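Local atomic coordinates of transcription termination factor FttA (PDB entry 3AF6), a protein that probably terminates transcription by cleaving nascent RNA at the two-zinc nuclease centre of a metallo-beta-lactamase fold. Residues T365-F370 / T616-P621; A595-L600 / C624-T629; V433-E438 / I546-Q551. One frame throughout, in Å; residues are numbered along the deposited sequence.

Contact 1 of 3, residues T365-F370 / T616-P621. With ZN (zinc ion), chain J.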
ATOM      1  N   THR A 365      12.302   3.976   4.787  1.00 29.82           N
ATOM      2  CA  THR A 365      12.212   3.392   3.477  1.00 29.44           C
ATOM      3  C   THR A 365      11.160   2.323   3.165  1.00 32.64           C
ATOM      4  O   THR A 365      10.645   2.271   2.044  1.00 32.78           O
ATOM      5  CB  THR A 365      13.587   2.869   3.132  1.00 27.21           C
ATOM      6  OG1 THR A 365      14.037   3.509   1.943  1.00 34.30           O
ATOM      7  CG2 THR A 365      13.578   1.397   2.962  1.00 24.08           C
ATOM      8  N   GLY A 366      10.818   1.483   4.137  1.00 34.38           N
ATOM      9  CA  GLY A 366       9.875   0.421   3.846  1.00 33.48           C
ATOM     10  C   GLY A 366      10.618  -0.433   2.827  1.00 36.47           C
ATOM     11  O   GLY A 366      11.845  -0.538   2.876  1.00 36.60           O
ATOM     12  N   ASP A 367       9.912  -1.063   1.903  1.00 37.40           N
ATOM     13  CA  ASP A 367      10.619  -1.840   0.900  1.00 37.13           C
ATOM     14  C   ASP A 367      10.718  -0.925  -0.305  1.00 37.43           C
ATOM     15  O   ASP A 367       9.762  -0.205  -0.622  1.00 36.75           O
ATOM     16  CB  ASP A 367       9.844  -3.107   0.556  1.00 41.38           C
ATOM     17  CG  ASP A 367       9.994  -4.185   1.607  1.00 43.01           C
ATOM     18  OD1 ASP A 367       9.125  -5.070   1.665  1.00 45.55           O
ATOM     19  OD2 ASP A 367      10.982  -4.162   2.370  1.00 47.02           O
ATOM     20  N   PHE A 368      11.874  -0.929  -0.962  1.00 35.66           N
ATOM     21  CA  PHE A 368      12.058  -0.079  -2.127  1.00 34.08           C
ATOM     22  C   PHE A 368      12.948  -0.679  -3.190  1.00 33.08           C
ATOM     23  O   PHE A 368      13.737  -1.582  -2.937  1.00 33.86           O
ATOM     24  CB  PHE A 368      12.605   1.301  -1.722  1.00 33.87           C
ATOM     25  CG  PHE A 368      14.073   1.308  -1.362  1.00 32.84           C
ATOM     26  CD1 PHE A 368      14.502   0.880  -0.103  1.00 27.91           C
ATOM     27  CD2 PHE A 368      15.023   1.789  -2.274  1.00 31.56           C
ATOM     28  CE1 PHE A 368      15.842   0.936   0.251  1.00 26.71           C
ATOM     29  CE2 PHE A 368      16.377   1.848  -1.929  1.00 30.08           C
ATOM     30  CZ  PHE A 368      16.787   1.423  -0.662  1.00 28.62           C
ATOM     31  N   LYS A 369      12.802  -0.156  -4.395  1.00 32.93           N
ATOM     32  CA  LYS A 369      13.577  -0.608  -5.540  1.00 33.85           C
ATOM     33  C   LYS A 369      14.219   0.675  -6.095  1.00 33.11           C
ATOM     34  O   LYS A 369      13.563   1.714  -6.171  1.00 31.54           O
ATOM     35  CB  LYS A 369      12.623  -1.271  -6.551  1.00 32.64           C
ATOM     36  CG  LYS A 369      13.286  -1.982  -7.721  1.00 32.23           C
ATOM     37  CD  LYS A 369      14.094  -3.207  -7.315  1.00 33.06           C
ATOM     38  CE  LYS A 369      14.912  -3.703  -8.510  1.00 34.30           C
ATOM     39  NZ  LYS A 369      15.639  -4.972  -8.269  1.00 35.84           N
ATOM     40  N   PHE A 370      15.497   0.627  -6.461  1.00 33.59           N
ATOM     41  CA  PHE A 370      16.131   1.851  -6.958  1.00 35.05           C
ATOM     42  C   PHE A 370      16.593   1.835  -8.422  1.00 36.18           C
ATOM     43  O   PHE A 370      17.630   2.397  -8.773  1.00 36.65           O
ATOM     44  CB  PHE A 370      17.285   2.256  -6.030  1.00 32.97           C
ATOM     45  CG  PHE A 370      17.644   3.721  -6.102  1.00 31.46           C
ATOM     46  CD1 PHE A 370      16.644   4.696  -6.162  1.00 28.81           C
ATOM     47  CD2 PHE A 370      18.985   4.126  -6.090  1.00 28.92           C
ATOM     48  CE1 PHE A 370      16.969   6.052  -6.208  1.00 27.50           C
ATOM     49  CE2 PHE A 370      19.324   5.475  -6.137  1.00 28.27           C
ATOM     50  CZ  PHE A 370      18.313   6.448  -6.196  1.00 27.03           C
ATOM     51  N   THR A 616      19.938   0.372   9.415  1.00 33.41           N
ATOM     52  CA  THR A 616      19.533  -0.714   8.545  1.00 31.38           C
ATOM     53  C   THR A 616      18.625  -1.706   9.267  1.00 32.25           C
ATOM     54  O   THR A 616      18.915  -2.150  10.383  1.00 29.44           O
ATOM     55  CB  THR A 616      20.755  -1.451   8.002  1.00 31.33           C
ATOM     56  OG1 THR A 616      21.524  -1.953   9.095  1.00 32.39           O
ATOM     57  CG2 THR A 616      21.610  -0.508   7.179  1.00 31.08           C
ATOM     58  N   VAL A 617      17.527  -2.057   8.605  1.00 31.98           N
ATOM     59  CA  VAL A 617      16.549  -2.979   9.154  1.00 33.34           C
ATOM     60  C   VAL A 617      15.979  -3.865   8.058  1.00 34.98           C
ATOM     61  O   VAL A 617      16.464  -3.859   6.928  1.00 35.24           O
ATOM     62  CB  VAL A 617      15.370  -2.212   9.797  1.00 34.31           C
ATOM     63  CG1 VAL A 617      15.876  -1.308  10.910  1.00 33.03           C
ATOM     64  CG2 VAL A 617      14.634  -1.398   8.733  1.00 29.15           C
ATOM     65  N   HIS A 618      14.949  -4.631   8.416  1.00 37.09           N
ATOM     66  CA  HIS A 618      14.247  -5.510   7.480  1.00 36.95           C
ATOM     67  C   HIS A 618      15.189  -6.363   6.622  1.00 36.59           C
ATOM     68  O   HIS A 618      15.294  -6.177   5.415  1.00 35.68           O
ATOM     69  CB  HIS A 618      13.346  -4.648   6.590  1.00 36.41           C
ATOM     70  CG  HIS A 618      12.367  -5.427   5.767  1.00 37.24           C
ATOM     71  ND1 HIS A 618      12.752  -6.260   4.739  1.00 38.62           N
ATOM     72  CD2 HIS A 618      11.014  -5.468   5.796  1.00 36.21           C
ATOM     73  CE1 HIS A 618      11.680  -6.780   4.168  1.00 35.40           C
ATOM     74  NE2 HIS A 618      10.613  -6.314   4.790  1.00 36.32           N
ATOM     75  N   GLY A 619      15.868  -7.299   7.265  1.00 36.50           N
ATOM     76  CA  GLY A 619      16.781  -8.180   6.566  1.00 37.33           C
ATOM     77  C   GLY A 619      17.264  -9.235   7.540  1.00 37.97           C
ATOM     78  O   GLY A 619      17.153  -9.051   8.741  1.00 39.74           O
ATOM     79  N   GLU A 620      17.768 -10.355   7.049  1.00 39.72           N
ATOM     80  CA  GLU A 620      18.285 -11.358   7.963  1.00 40.48           C
ATOM     81  C   GLU A 620      19.337 -10.632   8.803  1.00 39.95           C
ATOM     82  O   GLU A 620      19.928  -9.637   8.366  1.00 37.82           O
ATOM     83  CB  GLU A 620      18.902 -12.521   7.191  1.00 41.02           C
ATOM     84  CG  GLU A 620      17.874 -13.299   6.387  1.00 46.26           C
ATOM     85  CD  GLU A 620      18.491 -14.371   5.501  1.00 50.67           C
ATOM     86  OE1 GLU A 620      17.774 -14.862   4.599  1.00 52.44           O
ATOM     87  OE2 GLU A 620      19.681 -14.719   5.700  1.00 49.92           O
ATOM     88  N   PRO A 621      19.574 -11.112  10.031  1.00 40.83           N
ATOM     89  CA  PRO A 621      20.560 -10.473  10.915  1.00 38.93           C
ATOM     90  C   PRO A 621      21.907 -10.139  10.272  1.00 37.00           C
ATOM     91  O   PRO A 621      22.354  -8.998  10.360  1.00 36.59           O
ATOM     92  CB  PRO A 621      20.682 -11.464  12.071  1.00 36.74           C
ATOM     93  CG  PRO A 621      19.308 -12.066  12.131  1.00 37.36           C
ATOM     94  CD  PRO A 621      18.978 -12.300  10.668  1.00 37.77           C
TER
HETATM   95 ZN    ZN J 658       8.375  -6.407   3.676  1.00125.50          ZN

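Contact 2 of 3, residues A595-L600 / C624-T629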
ATOM      1  N   ALA A 595      15.505  -3.606  -3.775  1.00 34.95           N
ATOM      2  CA  ALA A 595      16.779  -3.116  -4.282  1.00 36.33           C
ATOM      3  C   ALA A 595      17.797  -4.194  -3.900  1.00 37.07           C
ATOM      4  O   ALA A 595      17.743  -4.739  -2.790  1.00 38.57           O
ATOM      5  CB  ALA A 595      17.141  -1.804  -3.625  1.00 33.56           C
ATOM      6  N   ASP A 596      18.701  -4.546  -4.805  1.00 36.19           N
ATOM      7  CA  ASP A 596      19.683  -5.558  -4.454  1.00 36.32           C
ATOM      8  C   ASP A 596      20.868  -4.867  -3.771  1.00 36.27           C
ATOM      9  O   ASP A 596      20.824  -3.651  -3.563  1.00 34.44           O
ATOM     10  CB  ASP A 596      20.080  -6.362  -5.696  1.00 37.14           C
ATOM     11  CG  ASP A 596      21.083  -5.657  -6.577  1.00 41.62           C
ATOM     12  OD1 ASP A 596      21.258  -4.415  -6.461  1.00 40.40           O
ATOM     13  OD2 ASP A 596      21.693  -6.376  -7.408  1.00 41.44           O
ATOM     14  N   ARG A 597      21.900  -5.621  -3.396  1.00 36.59           N
ATOM     15  CA  ARG A 597      23.052  -5.041  -2.706  1.00 37.93           C
ATOM     16  C   ARG A 597      23.545  -3.764  -3.369  1.00 38.84           C
ATOM     17  O   ARG A 597      23.608  -2.711  -2.729  1.00 38.70           O
ATOM     18  CB  ARG A 597      24.196  -6.068  -2.604  1.00 41.76           C
ATOM     19  CG  ARG A 597      25.581  -5.491  -2.229  1.00 45.08           C
ATOM     20  CD  ARG A 597      25.527  -4.583  -1.010  1.00 46.38           C
ATOM     21  NE  ARG A 597      26.232  -5.140   0.143  1.00 52.48           N
ATOM     22  CZ  ARG A 597      27.444  -4.762   0.550  1.00 53.23           C
ATOM     23  NH1 ARG A 597      27.991  -5.330   1.611  1.00 52.30           N
ATOM     24  NH2 ARG A 597      28.108  -3.813  -0.093  1.00 56.86           N
ATOM     25  N   ARG A 598      23.885  -3.855  -4.652  1.00 38.40           N
ATOM     26  CA  ARG A 598      24.372  -2.708  -5.405  1.00 39.38           C
ATOM     27  C   ARG A 598      23.386  -1.527  -5.350  1.00 38.86           C
ATOM     28  O   ARG A 598      23.788  -0.385  -5.148  1.00 38.57           O
ATOM     29  CB  ARG A 598      24.620  -3.129  -6.857  1.00 43.22           C
ATOM     30  CG  ARG A 598      25.233  -2.076  -7.766  1.00 48.60           C
ATOM     31  CD  ARG A 598      25.306  -2.628  -9.191  1.00 58.25           C
ATOM     32  NE  ARG A 598      25.963  -1.738 -10.159  1.00 64.19           N
ATOM     33  CZ  ARG A 598      25.567  -0.496 -10.453  1.00 66.97           C
ATOM     34  NH1 ARG A 598      24.506   0.041  -9.852  1.00 66.64           N
ATOM     35  NH2 ARG A 598      26.224   0.202 -11.378  1.00 67.18           N
ATOM     36  N   GLU A 599      22.098  -1.807  -5.529  1.00 37.77           N
ATOM     37  CA  GLU A 599      21.090  -0.757  -5.501  1.00 36.90           C
ATOM     38  C   GLU A 599      21.014  -0.074  -4.149  1.00 36.94           C
ATOM     39  O   GLU A 599      20.864   1.148  -4.074  1.00 35.83           O
ATOM     40  CB  GLU A 599      19.701  -1.314  -5.832  1.00 37.42           C
ATOM     41  CG  GLU A 599      19.547  -1.885  -7.205  1.00 37.51           C
ATOM     42  CD  GLU A 599      18.120  -2.313  -7.473  1.00 42.43           C
ATOM     43  OE1 GLU A 599      17.210  -1.449  -7.392  1.00 43.65           O
ATOM     44  OE2 GLU A 599      17.909  -3.512  -7.766  1.00 42.08           O
ATOM     45  N   LEU A 600      21.088  -0.863  -3.078  1.00 36.53           N
ATOM     46  CA  LEU A 600      21.011  -0.290  -1.745  1.00 36.55           C
ATOM     47  C   LEU A 600      22.194   0.645  -1.519  1.00 36.69           C
ATOM     48  O   LEU A 600      22.019   1.777  -1.080  1.00 37.05           O
ATOM     49  CB  LEU A 600      20.981  -1.393  -0.677  1.00 36.66           C
ATOM     50  CG  LEU A 600      19.775  -2.355  -0.639  1.00 36.61           C
ATOM     51  CD1 LEU A 600      20.096  -3.495   0.314  1.00 35.30           C
ATOM     52  CD2 LEU A 600      18.492  -1.643  -0.213  1.00 33.61           C
ATOM     53  N   CYS A 624      21.652  -7.172   7.775  1.00 35.43           N
ATOM     54  CA  CYS A 624      21.496  -5.813   8.289  1.00 35.58           C
ATOM     55  C   CYS A 624      22.845  -5.340   8.770  1.00 36.71           C
ATOM     56  O   CYS A 624      23.235  -4.186   8.560  1.00 35.51           O
ATOM     57  CB  CYS A 624      20.512  -5.757   9.448  1.00 35.29           C
ATOM     58  SG  CYS A 624      18.827  -6.168   9.013  1.00 35.00           S
ATOM     59  N   LEU A 625      23.556  -6.255   9.418  1.00 37.78           N
ATOM     60  CA  LEU A 625      24.880  -5.987   9.954  1.00 39.39           C
ATOM     61  C   LEU A 625      25.824  -5.623   8.814  1.00 40.04           C
ATOM     62  O   LEU A 625      26.480  -4.572   8.834  1.00 39.48           O
ATOM     63  CB  LEU A 625      25.400  -7.231  10.672  1.00 41.08           C
ATOM     64  CG  LEU A 625      26.304  -6.975  11.875  1.00 43.81           C
ATOM     65  CD1 LEU A 625      27.577  -6.274  11.453  1.00 44.99           C
ATOM     66  CD2 LEU A 625      25.533  -6.119  12.878  1.00 46.62           C
ATOM     67  N   ASP A 626      25.864  -6.507   7.820  1.00 40.77           N
ATOM     68  CA  ASP A 626      26.707  -6.365   6.636  1.00 41.47           C
ATOM     69  C   ASP A 626      26.506  -5.010   5.942  1.00 42.28           C
ATOM     70  O   ASP A 626      27.461  -4.255   5.732  1.00 40.03           O
ATOM     71  CB  ASP A 626      26.392  -7.505   5.662  1.00 44.26           C
ATOM     72  CG  ASP A 626      27.452  -7.672   4.589  1.00 47.67           C
ATOM     73  OD1 ASP A 626      27.973  -6.643   4.103  1.00 48.70           O
ATOM     74  OD2 ASP A 626      27.753  -8.832   4.220  1.00 48.60           O
ATOM     75  N   LEU A 627      25.257  -4.703   5.589  1.00 41.04           N
ATOM     76  CA  LEU A 627      24.950  -3.450   4.924  1.00 39.15           C
ATOM     77  C   LEU A 627      25.406  -2.254   5.760  1.00 40.90           C
ATOM     78  O   LEU A 627      26.057  -1.342   5.252  1.00 41.70           O
ATOM     79  CB  LEU A 627      23.451  -3.373   4.650  1.00 35.96           C
ATOM     80  CG  LEU A 627      22.904  -2.075   4.048  1.00 33.97           C
ATOM     81  CD1 LEU A 627      23.605  -1.750   2.716  1.00 31.23           C
ATOM     82  CD2 LEU A 627      21.417  -2.231   3.850  1.00 30.97           C
ATOM     83  N   ALA A 628      25.062  -2.270   7.046  1.00 42.18           N
ATOM     84  CA  ALA A 628      25.422  -1.197   7.974  1.00 42.01           C
ATOM     85  C   ALA A 628      26.933  -1.004   8.032  1.00 42.18           C
ATOM     86  O   ALA A 628      27.433   0.117   7.902  1.00 41.07           O
ATOM     87  CB  ALA A 628      24.880  -1.517   9.371  1.00 40.94           C
ATOM     88  N   THR A 629      27.651  -2.102   8.244  1.00 41.88           N
ATOM     89  CA  THR A 629      29.104  -2.068   8.308  1.00 42.94           C
ATOM     90  C   THR A 629      29.654  -1.564   6.983  1.00 43.21           C
ATOM     91  O   THR A 629      30.549  -0.714   6.955  1.00 43.41           O
ATOM     92  CB  THR A 629      29.684  -3.474   8.574  1.00 45.72           C
ATOM     93  OG1 THR A 629      29.364  -3.880   9.912  1.00 45.71           O
ATOM     94  CG2 THR A 629      31.192  -3.476   8.380  1.00 44.94           C
TER

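Contact 3 of 3, residues V433-E438 / I546-Q551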
ATOM      1  N   VAL A 433      -0.402  -9.055  -5.053  1.00 41.46           N
ATOM      2  CA  VAL A 433       0.147  -7.743  -5.366  1.00 42.33           C
ATOM      3  C   VAL A 433       1.676  -7.811  -5.381  1.00 43.68           C
ATOM      4  O   VAL A 433       2.288  -8.488  -4.551  1.00 43.35           O
ATOM      5  CB  VAL A 433      -0.274  -6.704  -4.321  1.00 43.23           C
ATOM      6  CG1 VAL A 433       0.199  -5.317  -4.750  1.00 45.42           C
ATOM      7  CG2 VAL A 433      -1.766  -6.723  -4.151  1.00 41.80           C
ATOM      8  N   GLY A 434       2.296  -7.106  -6.320  1.00 43.80           N
ATOM      9  CA  GLY A 434       3.747  -7.139  -6.405  1.00 42.70           C
ATOM     10  C   GLY A 434       4.262  -7.908  -7.617  1.00 42.46           C
ATOM     11  O   GLY A 434       3.945  -7.557  -8.753  1.00 44.18           O
ATOM     12  N   ARG A 435       5.044  -8.959  -7.378  1.00 39.83           N
ATOM     13  CA  ARG A 435       5.611  -9.753  -8.458  1.00 39.20           C
ATOM     14  C   ARG A 435       4.602 -10.204  -9.516  1.00 40.66           C
ATOM     15  O   ARG A 435       4.923 -10.230 -10.708  1.00 41.34           O
ATOM     16  CB  ARG A 435       6.332 -10.994  -7.908  1.00 40.34           C
ATOM     17  CG  ARG A 435       7.510 -10.737  -6.946  1.00 43.13           C
ATOM     18  CD  ARG A 435       8.351  -9.518  -7.325  1.00 43.93           C
ATOM     19  NE  ARG A 435       7.779  -8.278  -6.795  1.00 44.52           N
ATOM     20  CZ  ARG A 435       7.762  -7.115  -7.444  1.00 43.97           C
ATOM     21  NH1 ARG A 435       8.285  -7.016  -8.662  1.00 42.53           N
ATOM     22  NH2 ARG A 435       7.222  -6.047  -6.873  1.00 41.34           N
ATOM     23  N   ALA A 436       3.392 -10.561  -9.089  1.00 39.28           N
ATOM     24  CA  ALA A 436       2.376 -11.030 -10.022  1.00 39.07           C
ATOM     25  C   ALA A 436       2.227 -10.109 -11.234  1.00 39.72           C
ATOM     26  O   ALA A 436       2.433 -10.536 -12.367  1.00 38.59           O
ATOM     27  CB  ALA A 436       1.032 -11.181  -9.310  1.00 39.69           C
ATOM     28  N   GLN A 437       1.878  -8.848 -10.995  1.00 38.56           N
ATOM     29  CA  GLN A 437       1.699  -7.901 -12.081  1.00 38.75           C
ATOM     30  C   GLN A 437       2.981  -7.645 -12.879  1.00 41.32           C
ATOM     31  O   GLN A 437       2.930  -7.412 -14.095  1.00 39.84           O
ATOM     32  CB  GLN A 437       1.158  -6.574 -11.548  1.00 37.97           C
ATOM     33  CG  GLN A 437      -0.303  -6.609 -11.157  1.00 35.54           C
ATOM     34  CD  GLN A 437      -0.551  -7.300  -9.815  1.00 39.17           C
ATOM     35  OE1 GLN A 437      -1.676  -7.722  -9.532  1.00 36.00           O
ATOM     36  NE2 GLN A 437       0.496  -7.401  -8.975  1.00 36.03           N
ATOM     37  N   GLU A 438       4.126  -7.687 -12.200  1.00 41.60           N
ATOM     38  CA  GLU A 438       5.396  -7.453 -12.871  1.00 42.14           C
ATOM     39  C   GLU A 438       5.694  -8.565 -13.858  1.00 43.46           C
ATOM     40  O   GLU A 438       6.086  -8.310 -15.001  1.00 44.51           O
ATOM     41  CB  GLU A 438       6.533  -7.369 -11.863  1.00 41.65           C
ATOM     42  CG  GLU A 438       7.879  -7.047 -12.495  1.00 39.16           C
ATOM     43  CD  GLU A 438       7.976  -5.614 -12.987  1.00 38.89           C
ATOM     44  OE1 GLU A 438       7.065  -4.813 -12.712  1.00 39.00           O
ATOM     45  OE2 GLU A 438       8.982  -5.277 -13.642  1.00 43.78           O
ATOM     46  N   ILE A 546       8.822 -21.913 -10.447  1.00 47.07           N
ATOM     47  CA  ILE A 546       9.769 -20.806 -10.516  1.00 47.57           C
ATOM     48  C   ILE A 546       9.531 -19.780  -9.409  1.00 47.45           C
ATOM     49  O   ILE A 546       8.470 -19.160  -9.340  1.00 48.82           O
ATOM     50  CB  ILE A 546       9.656 -20.073 -11.883  1.00 49.22           C
ATOM     51  CG1 ILE A 546       9.913 -21.048 -13.034  1.00 49.39           C
ATOM     52  CG2 ILE A 546      10.649 -18.928 -11.944  1.00 48.08           C
ATOM     53  CD1 ILE A 546       9.648 -20.448 -14.398  1.00 52.08           C
ATOM     54  N   PHE A 547      10.514 -19.598  -8.541  1.00 47.17           N
ATOM     55  CA  PHE A 547      10.377 -18.608  -7.476  1.00 48.50           C
ATOM     56  C   PHE A 547      10.889 -17.288  -8.031  1.00 49.33           C
ATOM     57  O   PHE A 547      11.997 -17.220  -8.571  1.00 49.45           O
ATOM     58  CB  PHE A 547      11.178 -19.030  -6.232  1.00 47.39           C
ATOM     59  CG  PHE A 547      10.619 -20.248  -5.548  1.00 47.28           C
ATOM     60  CD1 PHE A 547       9.398 -20.181  -4.875  1.00 46.34           C
ATOM     61  CD2 PHE A 547      11.266 -21.476  -5.640  1.00 46.34           C
ATOM     62  CE1 PHE A 547       8.826 -21.324  -4.309  1.00 46.17           C
ATOM     63  CE2 PHE A 547      10.703 -22.619  -5.078  1.00 45.55           C
ATOM     64  CZ  PHE A 547       9.479 -22.540  -4.413  1.00 46.64           C
ATOM     65  N   VAL A 548      10.063 -16.251  -7.921  1.00 49.05           N
ATOM     66  CA  VAL A 548      10.411 -14.931  -8.426  1.00 50.15           C
ATOM     67  C   VAL A 548      10.326 -13.904  -7.310  1.00 51.91           C
ATOM     68  O   VAL A 548      10.179 -12.706  -7.550  1.00 53.44           O
ATOM     69  CB  VAL A 548       9.460 -14.504  -9.561  1.00 49.27           C
ATOM     70  CG1 VAL A 548       9.542 -15.494 -10.711  1.00 48.48           C
ATOM     71  CG2 VAL A 548       8.039 -14.409  -9.030  1.00 47.76           C
ATOM     72  N   SER A 549      10.405 -14.388  -6.080  1.00 53.35           N
ATOM     73  CA  SER A 549      10.352 -13.512  -4.927  1.00 54.60           C
ATOM     74  C   SER A 549      11.145 -14.106  -3.780  1.00 55.72           C
ATOM     75  O   SER A 549      11.449 -15.304  -3.761  1.00 55.34           O
ATOM     76  CB  SER A 549       8.904 -13.278  -4.492  1.00 54.19           C
ATOM     77  OG  SER A 549       8.287 -14.487  -4.098  1.00 57.21           O
ATOM     78  N   TYR A 550      11.489 -13.243  -2.834  1.00 56.16           N
ATOM     79  CA  TYR A 550      12.236 -13.630  -1.653  1.00 56.12           C
ATOM     80  C   TYR A 550      11.440 -14.675  -0.891  1.00 55.16           C
ATOM     81  O   TYR A 550      10.264 -14.460  -0.592  1.00 54.14           O
ATOM     82  CB  TYR A 550      12.443 -12.412  -0.747  1.00 56.23           C
ATOM     83  CG  TYR A 550      13.291 -12.684   0.474  1.00 55.95           C
ATOM     84  CD1 TYR A 550      14.644 -12.996   0.345  1.00 54.25           C
ATOM     85  CD2 TYR A 550      12.749 -12.608   1.760  1.00 54.43           C
ATOM     86  CE1 TYR A 550      15.442 -13.220   1.461  1.00 54.72           C
ATOM     87  CE2 TYR A 550      13.544 -12.835   2.891  1.00 54.38           C
ATOM     88  CZ  TYR A 550      14.891 -13.137   2.730  1.00 54.27           C
ATOM     89  OH  TYR A 550      15.702 -13.346   3.826  1.00 53.36           O
ATOM     90  N   GLN A 551      12.072 -15.805  -0.595  1.00 54.63           N
ATOM     91  CA  GLN A 551      11.410 -16.848   0.177  1.00 56.96           C
ATOM     92  C   GLN A 551      11.918 -16.688   1.615  1.00 56.94           C
ATOM     93  O   GLN A 551      13.103 -16.881   1.893  1.00 57.00           O
ATOM     94  CB  GLN A 551      11.760 -18.236  -0.371  1.00 58.40           C
ATOM     95  CG  GLN A 551      11.339 -18.490  -1.824  1.00 57.20           C
ATOM     96  CD  GLN A 551       9.853 -18.252  -2.072  1.00 58.40           C
ATOM     97  OE1 GLN A 551       9.466 -17.243  -2.671  1.00 58.27           O
ATOM     98  NE2 GLN A 551       9.015 -19.178  -1.609  1.00 56.43           N
TER

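Contact 1 of 3, residues T365-F370 / T616-P621
The imidazole of His618 has the carboxylate oxygen OD2 of Asp367 over one face and a zinc ion beyond its NE2 corner. OD2 stands 3.2 Å above the ring plane and is displaced toward the rim, where CE1 and NE2 of His618 are both 3.3 Å from it. Carboxylate and imidazole are turned almost perpendicular, with 88° between their planes. This is part of the dinuclear zinc centre of the metallo-beta-lactamase fold, in which loops at the ends of strands of both sheets supply the metal ligands.

The metal holds the two side chains together. Asp367 OD1 and His618 NE2 each bind the ion at 2.5 Å, and Asp260 and His261 complete the protein part of its shell. Because NE2 is taken up by the metal, it has no proton to offer OD2, and the proximity of these atoms is not a hydrogen bond. Asp367 belongs to both metal sites: the other zinc is also held by His256, His258 and His344, so this one carboxylate links the pair.

His618 lies in the loop that leads on from strand 613-617, and its CG lies anti to the backbone N (chi1 -169°), which carries the ring toward the metal. Asp367 sits in the loop after strand 360-364, and its side chain crosses that of His618 at about a right angle. A bound sulfate also lies close to Asp367. The zinc is nearly equidistant from the two carbons flanking NE2 of His618, 3.4 Å from CE1 and 3.5 Å from CD2.

Contact 2 of 3, residues A595-L600 / C624-T629
Arg597 reaches from the first turn of helix 597-606 to Asp626 on helix 621-635, and its NH1 meets OD1 of Asp626 at 2.8 Å in a salt bridge. The hydrogen bond within it is weak, bent to 123° at the hydrogen. The carboxylate comes to the edge of the guanidinium, near its plane, although the two flat groups are turned 85° apart. The NE of Arg597 is satisfied separately, by the carbonyl oxygen of Gly396, while OD2 of Asp626 accepts a weak bond from Ala398 N, so the same loop contributes to both ends of the pair.

On the buried side, CD1 of Leu600 and CD2 of Leu627 touch at 4.0 Å, their side chains crossing at about a right angle.

The start of helix 597-606 is closed by a capping box. OD1 of the N-cap residue Asp596 takes the amide of Glu599 at 2.9 Å, nearly straight at 165°. Glu599 OE2 accepts a weak bond from Asp596 N and also a salt bridge from Lys369 NZ, while OE1 takes the amide of Phe370. Asp596 OD2 is bonded to Gln402 N. Leu625 O, on the other helix, accepts from both N and OG1 of Thr629.

Two helices joined through strand 613-617 and touching through one leucine pair belong to the C-terminal part of the αββα sandwich, in which helix 621-635 connects the parallel neighbours 613-617 and 638-640 as a beta-alpha-beta crossover.

Contact 3 of 3, residues V433-E438 / I546-Q551
Arg435 lays the first carbons of its side chain against Val548 and Ser549 where two connections leave the parallel sheet of the beta-CASP domain. Strands 425-429 and 544-547 are neighbours in that six-stranded parallel sheet. Helix 435-447 begins just after the first of them, and Val548 and Ser549 lie just beyond the second.

The apolar contacts are few. CB of Arg435 meets CG2 of Val548 at 4.0 Å, and CG of Arg435 approaches CB of Ser549 at 3.8 Å, so the arginine touches these two consecutive residues with its aliphatic stem. Its CG is anti to the carbonyl carbon (chi1 -60°), and bends at chi2 and chi3 then turn the chain past the carbonyl of Val548.

Polar bonds tie 433-438 to its surroundings. The guanidinium ends at Phe591, whose carbonyl oxygen is hydrogen-bonded to NH1 of Arg435. Val433 O bonds to NE2 of the zinc ligand His258, which places this loop in the second shell of the metal site and probably helps to orient that imidazole. Glu438, one turn into the helix, takes the amide of Arg374 through OE2.

This end of the beta-CASP domain lies near the metal centre. The side chain of Arg435 comes within about 5 Å of that of His344, another zinc ligand, and the side chain of Ser549 within about 6 Å of a bound sulfate. The Val548 carbonyl oxygen lies alongside the arginine stem, 3.4 Å from CG of Arg435 and 3.7 Å from its CD.

Overall arrangement
From the N terminus, the chain first reaches 365-370, after strand 360-364, and then enters the beta-CASP domain. There contact 3 closes a loop, from 433-438 to 546-551, nested within the larger one that contact 1 closes at 616-621. Contact 2 opens after contact 3 has closed, at 595-600, and ends at 624-629, so its segments alternate with those of contact 1. A salt bridge between Lys369 and Glu599 links the two. Contact 1 brings together N- and C-terminal portions of the metallo-beta-lactamase sequence, which share one sheet, and contact 2 two C-terminal helices. Contact 3 ties what follows strand 425-429 to what follows its neighbour 544-547; Tyr550 OH, hydrogen-bonded to Glu620, connects it to contact 1.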